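PDB 4RKQ: transcriptional regulator, LacI family from Arthrobacter sp., which probably binds a small effector, such as a sugar, through its periplasmic-binding-protein-like core and thereby regulates transcription. Local coordinates for residues G13-V18 against G45-V50; G106-D111 against T274-R279; L134-A139 against A171-E176; P190-I195 against E219-I224. One frame throughout, in Å; residues are numbered along the deposited sequence. Where two conformers were deposited one is given.

Interaction 1 of 4, residues G13-V18 against G45-V50; sequences GARTSV and GWHVVV
The indole of Trp46 is covered on one face by Thr16: CB sits over the five-membered ring, 3.7 Å from its centroid and 18° off the normal, a CH-pi contact, while CG2, anti to the backbone N, reaches over the middle of the ring system. Further along, Val18 CG2 meets Trp46 CE3 obliquely at 3.6 Å. The Arg15 guanidinium is met at its own edge by Gly45 O. Its chain bends at chi2 (-52°) so that NH1 gives Gly45 O a hydrogen bond of 3.1 Å, lying in both the guanidinium and carbonyl planes and on an oxygen lone pair, while NE bonds back to Gly13 O. The His47 ring has a water in its plane at the edge, hydrogen-bonded to NE2 and accepting from Arg15 N; the imidazole lies nearly parallel to the His66 ring of the second subunit. An alanine in place of Trp46 would remove the indole and would probably leave Thr16 and Val18 without their shared cover, loosening the packing toward Leu257 and Val258 of helix 246-262. Gly45, with positive phi, closes helix 29-43 in a Schellman motif, and a CB there would clash with Arg15 NH1. Beyond it the backbones pair in parallel: Thr16 O accepts from His47 N at 2.9 Å, Val18 N donates to His47 O at 2.9 Å, and Val49 N donates to Val18 O at 3.1 Å. This ladder joins the two strands of a beta-alpha-beta unit, strand 17-22, helix 29-43 and strand 47-52, the repeating element of the periplasmic-binding-protein-like fold.

Interaction 2 of 4, residues G106-D111 against T274-R279; sequences GSINFD and TTLKHR
Lys277 NZ and Asp111 OD2 form a salt bridge of 2.7 Å, made on the anti lone pair of the carboxylate oxygen; the lysine chain bends at chi2 and chi4 to bring its ammonium there. Asp111 also N-caps helix 112-125, its OD1 accepting from His114 N. Beside this pair runs a parallel beta ladder, part of the alpha/beta sheet of the periplasmic-binding-protein-like fold, with strand axes 4.6 Å apart and 28° between their directions. Four backbone hydrogen bonds hold it: Thr274 N to Ser107 O, Asn109 N to Thr274 O, Leu276 N to Asn109 O, and Asp111 N to Leu276 O (3.0 Å). An alanine at Asp111 would remove the carboxylate and would probably cost both the salt bridge and the helix cap. Ile108, Phe110, Thr274 and Leu276 share one face of the sheet, where Ile108 and Leu276 pack on helix 246-262. Ile108 CD1 touches Thr274 CB at 3.6 Å, and Ile108 crosses Leu276 obliquely, CG2 3.7 Å from CD1. Phe110 runs alongside Leu276, CD2 against CB at 3.9 Å. Past the ladder, one water donates to Asp111 O and accepts from His278 N, and it lies in the plane of the imidazole, 2.8 Å from His278 ND1.

Interaction 3 of 4, residues L134-A139 against A171-E176; sequences LEAGSA and AEETAE
Ala171 opens the second segment as the last residue of strand 166-171, buries the largest share of the contact and takes part in both its hydrogen bonds. Its N donates to Glu135 O at 3.1 Å, nearly along the C=O axis. Its O then accepts from Gly137 N at 2.8 Å, but here the donor stands 46° out of the carbonyl plane, so the regular ladder is giving way. The methyl of Ala171 meets Leu134 CD1 at 4.0 Å, and both residues also touch Met202 of helix 200-212. Glu173, the centre of an inverse gamma turn in which Thr174 N bonds to Glu172 O, sets CB 4.0 Å from Ala136 CB and extends its chain (chi2 -177°) past the methyl. At Thr174 the chain reaches the N-cap of helix 175-188, where OG1 accepts from Ala177 N. Two hydrogen bonds thus hold a single parallel bridge, Ala136 with Ala171, at the C-terminal ends of strands 131-136 and 166-171, which helix 150-161 links as a beta-alpha-beta unit of the periplasmic-binding-protein-like fold. The backbone angles of Gly137 would jam a CB against the preceding carbonyl. The contact therefore depends on main-chain polarity, while the carboxylate of Glu135 turns to Thr149 instead.

Interaction 4 of 4, residues P190-I195 against E219-I224; sequences PETDGI and EDCAVI
From CB to SG, the side chain of Cys221 runs along the turn that leads into strand 194-197. CB lies 3.9 Å from Thr192 O and only slightly farther from Asp193 CA. With chi1 at -170°, SG is anti to the backbone N and comes to rest over the Asp193-Gly194 peptide, 3.5 Å from Asp193 C and 3.6 Å from Gly194 N. On its far reach the sulfur also meets the side chain of Ile195, at 3.9 Å from CG1, so one atom touches both peptide and hydrocarbon. The main chain pairs in parallel beside it. Ala222 N donates to Asp193 O at 3.1 Å from 50° above the carbonyl plane, and Ile195 N donates to Ala222 O, again out of plane. Only the third bond, Ile224 N to Ile195 O at 3.0 Å, lies nearly along the C=O axis, evidence that the ladder becomes regular as it leaves the turn. Before it begins, a water lies between Thr192 O and Asp220 O, and Asp193 CB packs on Asp220 O. The carboxylate of Asp193 turns to His130 N and Gln129 N, that of Asp220 to Arg216 in a salt bridge. These strands belong to the beta-alpha-beta unit of strand 194-197, helix 200-212 and strand 222-225. Ile195, Cys221 and Val223 face helix 200-212 through Val206, Leu207 and Leu210, whereas Ala222 and Ile224 pack on Leu123 of helix 112-125, so the ladder lies sandwiched between the two helices.

How the interactions relate
From the N terminus, interaction 1 closes first, joining the strands of a beta-alpha-beta unit at what is, within this chain, one outer edge of the sheet. Interaction 2 opens later and closes the longest loop, 162 residues between its segments, bringing a late strand beside strand 106-110. Interactions 3 and 4 both nest inside that loop, one after the other: interaction 3 pairs strand 131-136 with strand 166-171, the chain's other outermost strand, and interaction 4 pairs strands 194-197 and 222-225. None cross. Strands 131-136 and 194-197 are sheet neighbours, so interactions 3 and 4 are close but not touching, with nearest atoms about 5 Å apart, while the centres of interactions 1 and 4 lie about 47 Å apart.

Interaction 1 of 4, residues G13-V18 against G45-V50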
loop_
_atom_site.group_PDB
_atom_site.type_symbol
_atom_site.label_atom_id
_atom_site.label_comp_id
_atom_site.label_asym_id
_atom_site.label_seq_id
_atom_site.Cartn_x
_atom_site.Cartn_y
_atom_site.Cartn_z
ATOM N N GLY A 13 -28.639 -5.461 16.301
ATOM C CA GLY A 13 -28.150 -4.168 16.776
ATOM C C GLY A 13 -27.630 -3.345 15.617
ATOM O O GLY A 13 -26.691 -3.774 14.942
ATOM N N ALA A 14 -28.250 -2.186 15.375
ATOM C CA ALA A 14 -27.754 -1.216 14.387
ATOM C C ALA A 14 -26.356 -0.720 14.791
ATOM O O ALA A 14 -26.108 -0.393 15.951
ATOM C CB ALA A 14 -28.722 -0.045 14.251
ATOM N N ARG A 15 -25.460 -0.651 13.818
ATOM C CA ARG A 15 -24.035 -0.523 14.087
ATOM C C ARG A 15 -23.533 0.869 13.812
ATOM O O ARG A 15 -24.021 1.534 12.906
ATOM C CB ARG A 15 -23.231 -1.498 13.226
ATOM C CG ARG A 15 -23.608 -2.965 13.413
ATOM C CD ARG A 15 -23.584 -3.365 14.894
ATOM N NE ARG A 15 -24.041 -4.747 15.120
ATOM C CZ ARG A 15 -23.268 -5.817 15.026
ATOM N NH1 ARG A 15 -21.989 -5.702 14.684
ATOM N NH2 ARG A 15 -23.788 -7.023 15.244
ATOM N N THR A 16 -22.555 1.271 14.605
ATOM C CA THR A 16 -21.796 2.457 14.360
ATOM C C THR A 16 -21.082 2.383 13.025
ATOM O O THR A 16 -20.560 1.353 12.633
ATOM C CB THR A 16 -20.770 2.661 15.471
ATOM O OG1 THR A 16 -21.474 2.949 16.652
ATOM C CG2 THR A 16 -19.796 3.816 15.157
ATOM N N SER A 17 -21.090 3.502 12.321
ATOM C CA SER A 17 -20.454 3.597 11.035
ATOM C C SER A 17 -19.426 4.693 11.109
ATOM O O SER A 17 -19.733 5.773 11.546
ATOM C CB SER A 17 -21.514 3.947 9.981
ATOM O OG SER A 17 -20.862 4.239 8.757
ATOM N N VAL A 18 -18.213 4.403 10.672
ATOM C CA VAL A 18 -17.094 5.306 10.748
ATOM C C VAL A 18 -16.483 5.525 9.352
ATOM O O VAL A 18 -16.303 4.594 8.560
ATOM C CB VAL A 18 -15.984 4.793 11.676
ATOM C CG1 VAL A 18 -14.897 5.835 11.763
ATOM C CG2 VAL A 18 -16.543 4.610 13.063
ATOM N N GLY A 45 -17.335 -4.433 15.894
ATOM C CA GLY A 45 -18.621 -4.598 15.206
ATOM C C GLY A 45 -19.068 -3.395 14.399
ATOM O O GLY A 45 -20.229 -3.282 14.029
ATOM N N TRP A 46 -18.157 -2.464 14.207
ATOM C CA TRP A 46 -18.443 -1.233 13.453
ATOM C C TRP A 46 -18.326 -1.461 11.917
ATOM O O TRP A 46 -17.591 -2.327 11.466
ATOM C CB TRP A 46 -17.452 -0.176 13.883
ATOM C CG TRP A 46 -17.581 0.301 15.244
ATOM C CD1 TRP A 46 -18.529 -0.058 16.182
ATOM C CD2 TRP A 46 -16.780 1.323 15.847
ATOM N NE1 TRP A 46 -18.324 0.676 17.337
ATOM C CE2 TRP A 46 -17.239 1.493 17.167
ATOM C CE3 TRP A 46 -15.674 2.078 15.405
ATOM C CZ2 TRP A 46 -16.679 2.420 18.033
ATOM C CZ3 TRP A 46 -15.088 2.961 16.285
ATOM C CH2 TRP A 46 -15.618 3.145 17.580
ATOM N N HIS A 47 -19.070 -0.675 11.144
ATOM C CA HIS A 47 -18.904 -0.587 9.695
ATOM C C HIS A 47 -17.874 0.514 9.439
ATOM O O HIS A 47 -17.909 1.538 10.134
ATOM C CB HIS A 47 -20.186 -0.044 9.037
ATOM C CG HIS A 47 -21.418 -0.881 9.190
ATOM N ND1 HIS A 47 -21.553 -2.127 8.623
ATOM C CD2 HIS A 47 -22.626 -0.579 9.727
ATOM C CE1 HIS A 47 -22.766 -2.590 8.863
ATOM N NE2 HIS A 47 -23.438 -1.673 9.534
ATOM N N VAL A 48 -17.022 0.360 8.425
ATOM C CA VAL A 48 -16.057 1.390 8.044
ATOM C C VAL A 48 -16.085 1.551 6.515
ATOM O O VAL A 48 -16.135 0.566 5.758
ATOM C CB VAL A 48 -14.604 1.042 8.440
ATOM C CG1 VAL A 48 -13.637 2.170 8.081
ATOM C CG2 VAL A 48 -14.479 0.738 9.922
ATOM N N VAL A 49 -16.073 2.790 6.070
ATOM C CA VAL A 49 -15.897 3.105 4.646
ATOM C C VAL A 49 -14.708 4.085 4.470
ATOM O O VAL A 49 -14.533 5.040 5.250
ATOM C CB VAL A 49 -17.139 3.727 4.016
ATOM C CG1 VAL A 49 -18.190 2.639 3.785
ATOM C CG2 VAL A 49 -17.691 4.846 4.884
ATOM N N VAL A 50 -13.904 3.834 3.438
ATOM C CA VAL A 50 -12.713 4.626 3.173
ATOM C C VAL A 50 -12.978 5.517 1.958
ATOM O O VAL A 50 -13.529 5.025 0.969
ATOM C CB VAL A 50 -11.505 3.698 2.907
ATOM C CG1 VAL A 50 -10.302 4.519 2.487
ATOM C CG2 VAL A 50 -11.188 2.913 4.174
HETATM O O HOH W 1 -26.020 -1.703 11.166
#

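Interaction 2 of 4, residues G106-D111 against T274-R279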
loop_
_atom_site.group_PDB
_atom_site.type_symbol
_atom_site.label_atom_id
_atom_site.label_comp_id
_atom_site.label_asym_id
_atom_site.label_seq_id
_atom_site.Cartn_x
_atom_site.Cartn_y
_atom_site.Cartn_z
ATOM N N GLY A 106 -11.439 15.484 18.183
ATOM C CA GLY A 106 -10.302 14.723 18.602
ATOM C C GLY A 106 -9.145 14.899 17.680
ATOM O O GLY A 106 -9.322 15.212 16.493
ATOM N N SER A 107 -7.957 14.663 18.216
ATOM C CA SER A 107 -6.695 14.851 17.433
ATOM C C SER A 107 -5.601 13.976 17.950
ATOM O O SER A 107 -5.445 13.796 19.139
ATOM C CB SER A 107 -6.212 16.303 17.516
ATOM O OG SER A 107 -5.129 16.576 16.647
ATOM N N ILE A 108 -4.821 13.442 17.020
ATOM C CA ILE A 108 -3.611 12.705 17.317
ATOM C C ILE A 108 -2.458 13.460 16.608
ATOM O O ILE A 108 -2.524 13.741 15.411
ATOM C CB ILE A 108 -3.651 11.261 16.737
ATOM C CG1 ILE A 108 -4.867 10.412 17.129
ATOM C CG2 ILE A 108 -2.347 10.531 16.996
ATOM C CD1 ILE A 108 -5.084 10.188 18.598
ATOM N N ASN A 109 -1.454 13.874 17.372
ATOM C CA ASN A 109 -0.262 14.582 16.830
ATOM C C ASN A 109 0.957 13.752 17.241
ATOM O O ASN A 109 0.869 12.840 18.080
ATOM C CB ASN A 109 -0.150 16.023 17.335
ATOM C CG ASN A 109 -0.873 17.053 16.436
ATOM O OD1 ASN A 109 -1.561 16.720 15.490
ATOM N ND2 ASN A 109 -0.721 18.320 16.768
ATOM N N PHE A 110 2.093 14.036 16.635
ATOM C CA PHE A 110 3.316 13.248 16.914
ATOM C C PHE A 110 4.367 14.248 17.379
ATOM O O PHE A 110 4.346 15.380 16.947
ATOM C CB PHE A 110 3.762 12.516 15.683
ATOM C CG PHE A 110 2.693 11.626 15.131
ATOM C CD1 PHE A 110 1.742 12.137 14.259
ATOM C CD2 PHE A 110 2.593 10.316 15.542
ATOM C CE1 PHE A 110 0.706 11.343 13.802
ATOM C CE2 PHE A 110 1.590 9.506 15.061
ATOM C CZ PHE A 110 0.645 10.023 14.199
ATOM N N ASP A 111 5.230 13.818 18.291
ATOM C CA ASP A 111 6.284 14.670 18.845
ATOM C C ASP A 111 7.479 14.699 17.917
ATOM O O ASP A 111 8.368 13.847 18.010
ATOM C CB ASP A 111 6.697 14.098 20.180
ATOM C CG ASP A 111 7.661 14.989 20.932
ATOM O OD1 ASP A 111 8.284 15.918 20.366
ATOM O OD2 ASP A 111 7.801 14.715 22.110
ATOM N N THR A 274 -4.249 13.574 21.784
ATOM C CA THR A 274 -3.210 12.630 22.109
ATOM C C THR A 274 -1.929 12.928 21.298
ATOM O O THR A 274 -1.960 13.215 20.104
ATOM C CB THR A 274 -3.674 11.187 21.765
ATOM O OG1 THR A 274 -4.910 10.866 22.402
ATOM C CG2 THR A 274 -2.619 10.144 22.161
ATOM N N THR A 275 -0.788 12.821 21.968
ATOM C CA THR A 275 0.500 13.025 21.340
ATOM C C THR A 275 1.224 11.710 21.435
ATOM O O THR A 275 1.434 11.210 22.551
ATOM C CB THR A 275 1.354 14.057 22.099
ATOM O OG1 THR A 275 0.678 15.306 22.123
ATOM C CG2 THR A 275 2.720 14.234 21.403
ATOM N N LEU A 276 1.608 11.169 20.274
ATOM C CA LEU A 276 2.318 9.911 20.179
ATOM C C LEU A 276 3.796 10.165 19.866
ATOM O O LEU A 276 4.159 11.200 19.309
ATOM C CB LEU A 276 1.694 9.021 19.102
ATOM C CG LEU A 276 0.243 8.655 19.293
ATOM C CD1 LEU A 276 -0.190 7.787 18.129
ATOM C CD2 LEU A 276 0.015 7.966 20.622
ATOM N N LYS A 277 4.633 9.193 20.203
ATOM C CA LYS A 277 6.089 9.307 20.023
ATOM C C LYS A 277 6.595 8.155 19.161
ATOM O O LYS A 277 6.257 6.994 19.420
ATOM C CB LYS A 277 6.799 9.287 21.379
ATOM C CG LYS A 277 6.485 10.468 22.293
ATOM C CD LYS A 277 7.698 10.870 23.126
ATOM C CE LYS A 277 7.331 11.827 24.256
ATOM N NZ LYS A 277 6.538 13.004 23.804
ATOM N N HIS A 278 7.412 8.474 18.146
ATOM C CA HIS A 278 8.039 7.449 17.307
ATOM C C HIS A 278 9.161 6.810 18.105
ATOM O O HIS A 278 9.661 7.401 19.052
ATOM C CB HIS A 278 8.679 8.067 16.079
ATOM C CG HIS A 278 7.716 8.695 15.132
ATOM N ND1 HIS A 278 7.143 9.928 15.362
ATOM C CD2 HIS A 278 7.231 8.264 13.942
ATOM C CE1 HIS A 278 6.369 10.242 14.339
ATOM N NE2 HIS A 278 6.421 9.263 13.453
ATOM N N ARG A 279 9.593 5.633 17.669
ATOM C CA ARG A 279 10.743 4.972 18.236
ATOM C C ARG A 279 11.678 4.657 17.074
ATOM O O ARG A 279 11.227 4.381 15.961
ATOM C CB ARG A 279 10.294 3.700 18.959
ATOM C CG ARG A 279 9.573 3.956 20.286
ATOM C CD ARG A 279 9.243 2.666 21.046
ATOM N NE ARG A 279 8.447 1.717 20.258
ATOM C CZ ARG A 279 7.124 1.792 20.064
ATOM N NH1 ARG A 279 6.394 2.772 20.596
ATOM N NH2 ARG A 279 6.518 0.870 19.323
HETATM O O HOH W 2 7.865 11.222 17.686
#

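Interaction 3 of 4, residues L134-A139 against A171-E176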
loop_
_atom_site.group_PDB
_atom_site.type_symbol
_atom_site.label_atom_id
_atom_site.label_comp_id
_atom_site.label_asym_id
_atom_site.label_seq_id
_atom_site.Cartn_x
_atom_site.Cartn_y
_atom_site.Cartn_z
ATOM N N LEU A 134 16.160 15.323 3.653
ATOM C CA LEU A 134 15.392 15.410 2.446
ATOM C C LEU A 134 13.942 15.672 2.848
ATOM O O LEU A 134 13.298 14.847 3.454
ATOM C CB LEU A 134 15.536 14.110 1.655
ATOM C CG LEU A 134 14.503 13.946 0.539
ATOM C CD1 LEU A 134 14.612 15.053 -0.492
ATOM C CD2 LEU A 134 14.688 12.576 -0.060
ATOM N N GLU A 135 13.432 16.811 2.421
ATOM C CA GLU A 135 12.151 17.340 2.853
ATOM C C GLU A 135 11.132 17.051 1.757
ATOM O O GLU A 135 11.463 17.095 0.596
ATOM C CB GLU A 135 12.333 18.869 2.998
ATOM C CG GLU A 135 11.105 19.706 3.261
ATOM C CD GLU A 135 10.576 19.481 4.649
ATOM O OE1 GLU A 135 10.178 18.335 4.921
ATOM O OE2 GLU A 135 10.557 20.435 5.459
ATOM N N ALA A 136 9.874 16.851 2.116
ATOM C CA ALA A 136 8.812 16.742 1.106
ATOM C C ALA A 136 8.304 18.175 0.819
ATOM O O ALA A 136 7.917 18.899 1.753
ATOM C CB ALA A 136 7.697 15.894 1.651
ATOM N N GLY A 137 8.317 18.588 -0.434
ATOM C CA GLY A 137 7.797 19.915 -0.788
ATOM C C GLY A 137 8.377 20.425 -2.087
ATOM O O GLY A 137 8.831 19.654 -2.935
ATOM N N SER A 138 8.396 21.746 -2.210
ATOM C CA SER A 138 8.846 22.459 -3.413
ATOM C C SER A 138 9.678 23.658 -2.944
ATOM O O SER A 138 9.415 24.194 -1.877
ATOM C CB SER A 138 7.634 22.955 -4.212
ATOM O OG SER A 138 8.044 23.712 -5.329
ATOM N N ALA A 139 10.678 24.078 -3.716
ATOM C CA ALA A 139 11.419 25.317 -3.407
ATOM C C ALA A 139 11.330 26.351 -4.547
ATOM O O ALA A 139 12.227 27.197 -4.697
ATOM C CB ALA A 139 12.874 24.992 -3.096
ATOM N N ALA A 171 12.121 17.718 -2.338
ATOM C CA ALA A 171 11.579 17.027 -3.493
ATOM C C ALA A 171 10.098 16.719 -3.220
ATOM O O ALA A 171 9.644 16.694 -2.055
ATOM C CB ALA A 171 12.363 15.735 -3.744
ATOM N N GLU A 172 9.370 16.443 -4.292
ATOM C CA GLU A 172 7.983 15.986 -4.210
ATOM C C GLU A 172 7.964 14.649 -3.510
ATOM O O GLU A 172 8.919 13.885 -3.616
ATOM C CB GLU A 172 7.400 15.836 -5.636
ATOM C CG GLU A 172 5.891 15.920 -5.757
ATOM C CD GLU A 172 5.391 15.295 -7.051
ATOM O OE1 GLU A 172 6.152 15.285 -8.042
ATOM O OE2 GLU A 172 4.244 14.799 -7.083
ATOM N N GLU A 173 6.872 14.338 -2.819
ATOM C CA GLU A 173 6.852 13.199 -1.903
ATOM C C GLU A 173 6.552 11.899 -2.704
ATOM O O GLU A 173 5.489 11.337 -2.567
ATOM C CB GLU A 173 5.762 13.454 -0.837
ATOM C CG GLU A 173 5.681 12.461 0.330
ATOM C CD GLU A 173 4.533 12.737 1.297
ATOM O OE1 GLU A 173 4.000 13.858 1.334
ATOM O OE2 GLU A 173 4.165 11.849 2.062
ATOM N N THR A 174 7.446 11.481 -3.590
ATOM C CA THR A 174 7.365 10.168 -4.237
ATOM C C THR A 174 8.754 9.560 -4.173
ATOM O O THR A 174 9.734 10.285 -3.977
ATOM C CB THR A 174 6.895 10.260 -5.689
ATOM O OG1 THR A 174 7.877 10.952 -6.454
ATOM C CG2 THR A 174 5.529 11.000 -5.803
ATOM N N ALA A 175 8.842 8.235 -4.298
ATOM C CA ALA A 175 10.141 7.551 -4.335
ATOM C C ALA A 175 10.970 8.040 -5.507
ATOM O O ALA A 175 12.158 8.268 -5.361
ATOM C CB ALA A 175 9.953 6.042 -4.388
ATOM N N GLU A 176 10.340 8.251 -6.645
ATOM C CA GLU A 176 11.096 8.623 -7.837
ATOM C C GLU A 176 11.570 10.070 -7.775
ATOM O O GLU A 176 12.703 10.349 -8.194
ATOM C CB GLU A 176 10.298 8.365 -9.123
ATOM C CG GLU A 176 10.986 8.852 -10.405
ATOM C CD GLU A 176 12.369 8.231 -10.669
ATOM O OE1 GLU A 176 12.784 7.234 -10.011
ATOM O OE2 GLU A 176 13.077 8.746 -11.553
#

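Interaction 4 of 4, residues P190-I195 against E219-I224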
loop_
_atom_site.group_PDB
_atom_site.type_symbol
_atom_site.label_atom_id
_atom_site.label_comp_id
_atom_site.label_asym_id
_atom_site.label_seq_id
_atom_site.Cartn_x
_atom_site.Cartn_y
_atom_site.Cartn_z
ATOM N N PRO A 190 29.455 14.585 -2.821
ATOM C CA PRO A 190 29.861 13.179 -2.676
ATOM C C PRO A 190 30.285 12.758 -1.275
ATOM O O PRO A 190 30.293 11.556 -0.955
ATOM C CB PRO A 190 31.028 13.039 -3.665
ATOM C CG PRO A 190 31.461 14.427 -3.984
ATOM C CD PRO A 190 30.273 15.312 -3.807
ATOM N N GLU A 191 30.641 13.736 -0.450
ATOM C CA GLU A 191 31.031 13.512 0.935
ATOM C C GLU A 191 29.857 13.082 1.849
ATOM O O GLU A 191 30.071 12.576 2.972
ATOM C CB GLU A 191 31.748 14.781 1.471
ATOM C CG GLU A 191 30.906 16.063 1.670
ATOM C CD GLU A 191 30.673 16.904 0.409
ATOM O OE1 GLU A 191 30.823 16.395 -0.714
ATOM O OE2 GLU A 191 30.324 18.092 0.531
ATOM N N THR A 192 28.621 13.239 1.363
ATOM C CA THR A 192 27.428 12.993 2.195
ATOM C C THR A 192 27.493 11.632 2.807
ATOM O O THR A 192 27.604 10.623 2.109
ATOM C CB THR A 192 26.154 13.142 1.323
ATOM O OG1 THR A 192 26.163 14.429 0.736
ATOM C CG2 THR A 192 24.858 13.002 2.144
ATOM N N ASP A 193 27.437 11.548 4.130
ATOM C CA ASP A 193 27.481 10.242 4.732
ATOM C C ASP A 193 26.302 9.939 5.661
ATOM O O ASP A 193 26.270 8.905 6.307
ATOM C CB ASP A 193 28.812 10.037 5.456
ATOM C CG ASP A 193 29.033 11.034 6.557
ATOM O OD1 ASP A 193 28.271 12.015 6.573
ATOM O OD2 ASP A 193 29.958 10.836 7.408
ATOM N N GLY A 194 25.312 10.812 5.730
ATOM C CA GLY A 194 24.090 10.430 6.461
ATOM C C GLY A 194 22.915 11.203 5.951
ATOM O O GLY A 194 23.021 12.399 5.793
ATOM N N ILE A 195 21.799 10.515 5.677
ATOM C CA ILE A 195 20.623 11.139 5.099
ATOM C C ILE A 195 19.375 10.771 5.891
ATOM O O ILE A 195 19.082 9.582 6.065
ATOM C CB ILE A 195 20.434 10.744 3.632
ATOM C CG1 ILE A 195 21.623 11.245 2.790
ATOM C CG2 ILE A 195 19.124 11.318 3.090
ATOM C CD1 ILE A 195 21.566 10.862 1.337
ATOM N N GLU A 219 27.686 1.490 4.930
ATOM C CA GLU A 219 29.146 1.697 5.129
ATOM C C GLU A 219 29.605 3.068 4.698
ATOM O O GLU A 219 30.314 3.762 5.430
ATOM C CB GLU A 219 29.974 0.590 4.431
ATOM C CG GLU A 219 29.777 -0.779 5.070
ATOM C CD GLU A 219 28.606 -1.569 4.484
ATOM O OE1 GLU A 219 27.879 -1.040 3.619
ATOM O OE2 GLU A 219 28.400 -2.728 4.890
ATOM N N ASP A 220 29.192 3.487 3.518
ATOM C CA ASP A 220 29.510 4.815 3.051
ATOM C C ASP A 220 28.497 5.894 3.465
ATOM O O ASP A 220 28.884 7.043 3.750
ATOM C CB ASP A 220 29.647 4.822 1.546
ATOM C CG ASP A 220 30.784 3.937 1.073
ATOM O OD1 ASP A 220 31.888 4.051 1.604
ATOM O OD2 ASP A 220 30.576 3.091 0.206
ATOM N N CYS A 221 27.211 5.551 3.461
ATOM C CA CYS A 221 26.148 6.524 3.837
ATOM C C CYS A 221 24.998 5.820 4.590
ATOM O O CYS A 221 24.545 4.744 4.199
ATOM C CB CYS A 221 25.667 7.284 2.593
ATOM S SG CYS A 221 24.573 8.723 2.922
ATOM N N ALA A 222 24.619 6.374 5.736
ATOM C CA ALA A 222 23.518 5.877 6.510
ATOM C C ALA A 222 22.206 6.494 5.988
ATOM O O ALA A 222 22.196 7.587 5.433
ATOM C CB ALA A 222 23.731 6.213 7.975
ATOM N N VAL A 223 21.100 5.781 6.158
ATOM C CA VAL A 223 19.794 6.314 5.764
ATOM C C VAL A 223 18.798 5.993 6.876
ATOM O O VAL A 223 18.757 4.844 7.407
ATOM C CB VAL A 223 19.306 5.766 4.407
ATOM C CG1 VAL A 223 17.924 6.321 4.030
ATOM C CG2 VAL A 223 20.280 6.074 3.290
ATOM N N ILE A 224 18.052 7.023 7.280
ATOM C CA ILE A 224 16.977 6.858 8.219
ATOM C C ILE A 224 15.669 7.456 7.680
ATOM O O ILE A 224 15.621 8.589 7.230
ATOM C CB ILE A 224 17.283 7.501 9.589
ATOM C CG1 ILE A 224 18.602 6.968 10.170
ATOM C CG2 ILE A 224 16.152 7.186 10.566
ATOM C CD1 ILE A 224 18.988 7.604 11.489
HETATM O O HOH W 3 29.887 8.718 2.031
#